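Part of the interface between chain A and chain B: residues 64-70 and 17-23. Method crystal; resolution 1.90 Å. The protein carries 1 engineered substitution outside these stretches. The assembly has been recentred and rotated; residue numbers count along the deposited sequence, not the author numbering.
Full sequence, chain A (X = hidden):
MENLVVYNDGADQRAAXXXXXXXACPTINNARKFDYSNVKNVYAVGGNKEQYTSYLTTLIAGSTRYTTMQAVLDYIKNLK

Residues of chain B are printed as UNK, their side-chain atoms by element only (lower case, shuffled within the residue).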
# COMPACT_ATOMS: atom_id res chain seq x y z
N THR A 64 4.37 14.69 -4.14
CA THR A 64 4.99 13.37 -4.43
C THR A 64 4.22 12.26 -3.69
O THR A 64 3.36 12.54 -2.86
CB THR A 64 6.42 13.24 -3.88
OG1 THR A 64 6.38 13.16 -2.45
CG2 THR A 64 7.26 14.44 -4.24
N ARG A 65 4.52 11.01 -4.02
CA ARG A 65 3.79 9.89 -3.41
C ARG A 65 3.97 9.94 -1.90
O ARG A 65 3.05 9.52 -1.15
CB ARG A 65 4.25 8.57 -4.01
CG ARG A 65 5.71 8.20 -3.68
CD ARG A 65 6.19 7.06 -4.50
NE ARG A 65 6.08 7.44 -5.93
CZ ARG A 65 5.94 6.60 -6.93
NH1 ARG A 65 5.91 5.27 -6.75
NH2 ARG A 65 5.81 7.08 -8.18
N TYR A 66 5.14 10.42 -1.47
CA TYR A 66 5.52 10.50 -0.10
C TYR A 66 4.77 11.58 0.65
O TYR A 66 4.31 11.36 1.80
CB TYR A 66 7.02 10.69 0.10
CG TYR A 66 7.85 9.66 -0.69
CD1 TYR A 66 7.88 8.30 -0.35
CD2 TYR A 66 8.58 10.04 -1.78
CE1 TYR A 66 8.62 7.36 -1.08
CE2 TYR A 66 9.29 9.12 -2.51
CZ TYR A 66 9.33 7.80 -2.14
OH TYR A 66 10.09 6.96 -2.87
N THR A 67 4.59 12.75 0.04
CA THR A 67 3.87 13.82 0.74
C THR A 67 2.36 13.50 0.70
O THR A 67 1.65 13.93 1.57
CB THR A 67 4.21 15.23 0.16
OG1 THR A 67 3.93 15.25 -1.23
CG2 THR A 67 5.61 15.61 0.35
N THR A 68 1.86 12.79 -0.31
CA THR A 68 0.47 12.34 -0.32
C THR A 68 0.26 11.44 0.89
O THR A 68 -0.68 11.61 1.64
CB THR A 68 0.15 11.64 -1.61
OG1 THR A 68 0.08 12.63 -2.70
CG2 THR A 68 -1.13 10.93 -1.51
N MET A 69 1.21 10.54 1.13
CA MET A 69 1.07 9.64 2.29
C MET A 69 1.11 10.43 3.57
O MET A 69 0.33 10.11 4.50
CB MET A 69 2.13 8.55 2.27
CG MET A 69 1.90 7.48 3.39
SD MET A 69 0.51 6.41 3.12
CE MET A 69 -0.58 7.05 4.39
N GLN A 70 2.01 11.41 3.68
CA GLN A 70 2.09 12.22 4.89
C GLN A 70 0.79 12.96 5.15
O GLN A 70 0.33 13.07 6.27
CB GLN A 70 3.30 13.19 4.85
CG GLN A 70 3.57 13.92 6.17
CD GLN A 70 3.86 12.97 7.31
OE1 GLN A 70 3.08 12.79 8.28
NE2 GLN A 70 5.00 12.40 7.25
N UNK B 17 6.44 -0.93 0.39
CA UNK B 17 6.52 -0.43 -0.98
C UNK B 17 6.99 1.04 -1.10
O UNK B 17 7.73 1.30 -2.01
o UNK B 17 5.40 -4.37 -2.69
c UNK B 17 4.68 -2.11 -1.96
c UNK B 17 5.19 -0.68 -1.79
o UNK B 17 6.53 -2.60 -3.41
c UNK B 17 5.57 -3.09 -2.76
N UNK B 18 6.58 1.97 -0.22
CA UNK B 18 7.15 3.29 -0.19
C UNK B 18 8.66 3.25 0.10
O UNK B 18 9.43 3.95 -0.54
o UNK B 18 1.30 6.08 -0.38
c UNK B 18 6.49 4.16 0.89
c UNK B 18 2.53 5.62 -0.13
c UNK B 18 3.98 4.28 1.26
c UNK B 18 2.72 4.75 0.94
c UNK B 18 5.08 4.65 0.52
c UNK B 18 4.89 5.60 -0.48
c UNK B 18 3.61 6.03 -0.85
N UNK B 19 9.07 2.44 1.08
CA UNK B 19 10.51 2.34 1.33
C UNK B 19 11.29 1.79 0.09
O UNK B 19 12.37 2.31 -0.27
c UNK B 19 12.78 2.71 3.36
c UNK B 19 10.75 1.47 2.57
c UNK B 19 12.20 1.35 3.03
c UNK B 19 12.34 0.37 4.22
N UNK B 20 10.76 0.77 -0.54
CA UNK B 20 11.39 0.19 -1.75
C UNK B 20 11.41 1.19 -2.94
O UNK B 20 12.33 1.21 -3.78
c UNK B 20 10.64 -1.05 -2.11
N UNK B 21 10.40 2.05 -3.00
CA UNK B 21 10.46 3.07 -4.03
C UNK B 21 11.66 3.99 -3.75
O UNK B 21 12.36 4.43 -4.66
c UNK B 21 8.01 3.17 -4.62
o UNK B 21 6.87 3.72 -4.49
c UNK B 21 9.18 3.89 -4.03
o UNK B 21 8.15 2.16 -5.35
N UNK B 22 11.81 4.40 -2.51
CA UNK B 22 12.85 5.34 -2.20
C UNK B 22 14.25 4.69 -2.34
O UNK B 22 15.15 5.31 -2.93
n UNK B 22 17.37 9.36 -0.55
n UNK B 22 15.15 8.83 -0.78
c UNK B 22 13.94 6.75 -0.50
n UNK B 22 16.81 7.50 -1.78
c UNK B 22 16.44 8.56 -1.04
c UNK B 22 12.72 5.94 -0.85
c UNK B 22 14.01 8.04 -1.29
N UNK B 23 14.41 3.47 -1.88
CA UNK B 23 15.65 2.69 -2.09
C UNK B 23 15.83 2.17 -3.50
O UNK B 23 16.90 1.65 -3.81
c UNK B 23 16.89 2.75 0.85
c UNK B 23 15.61 0.61 1.15
c UNK B 23 15.73 1.51 -1.14
c UNK B 23 15.73 1.89 0.35
O HOH W 1 1.12 7.90 -2.28

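Position 17 of chain B carries five side-chain atoms, an unbranched run of three carbons with two oxygens on the third, and they are out of reach of the chain A stretch. A carboxylate at the end of two methylenes is glutamate, E17(B). Its oxygens are hydrogen-bonded elsewhere in the structure, which suits a charged group that is otherwise buried.

At position 18 one carbon leads to a ring of six carbons that bears a single oxygen. Ring carbons touch R65(A), Y66(A) and M69(A), and the oxygen meets a water that also binds R65(A) O. A phenol ring makes this tyrosine, Y18(B). Its CA-to-CB bond points sideways, yet the end of the side chain comes nearer to chain A, with chi1 at -75° (m). The long, flat ring reaches three residues of the facing helix: Y18(B) CE1 lies 3.5 Å from R65(A) O, CD1 lies 4.0 Å from Y66(A) CD1, and CE2 lies 3.5 Å from M69(A) SD. M69(A) SD sits 4.6 Å from the centroid of the Y18(B) ring, in an oblique sulfur-aromatic contact. The phenol oxygen adds a polar end to this apolar surface: Y18(B) OH donates to water 1 O at 2.6 Å, and the water O donates in turn to R65(A) O at 2.8 Å.

Position 19 has four carbons, forked at the second, that touch nothing on the chain A stretch: leucine, L19(B). It points away from chain A and is buried, as suits an aliphatic side chain. Position 20 has a single carbon, which makes no contact with the chain A stretch, and is alanine, A20(B); a lone methyl fills little space in a buried spot.

Position 21 shows two carbons, the second with two oxygens, and one of these oxygens is 2.9 Å from R65(A) NH1. A carboxylate one methylene from the backbone is aspartate, D21(B). Its CA-to-CB bond points toward chain A, so even this short side chain can place OD2 at the edge of the R65(A) guanidinium, near its plane, where the N-H groups point. The result is a hydrogen-bonded salt bridge.

At position 22 three carbons, the first close to Y66(A) OH, are followed by a nitrogen and then a carbon carrying two more nitrogens: arginine, R22(B). Its long chain lets the charged end lead away while CB stays 3.5 Å from Y66(A) OH. R22(B) N is 3.1 Å from Y66(A) OH, but the angle is too poor for a hydrogen bond; that N-H instead donates to Y18(B) O. Position 23, four carbons forked at the second and touching nothing here, is leucine, L23(B); it points away, its aliphatic chain free of this contact.

The two helices run roughly antiparallel, at 152°, with axes 11.4 Å apart at closest approach. That spacing leaves room for large side chains, and together the stretches bury 343 Å². Y18(B) gives up the largest area, packing against Y66(A) and M69(A). About one turn later D21(B) pairs with R65(A) by charge, while Y66(A) reaches across to the partner helix, its OH 3.4 Å from D21(B) CB. Apolar packing, a salt bridge and a bridging water thus combine.

Chain B, residues 17-23: EYLADRL
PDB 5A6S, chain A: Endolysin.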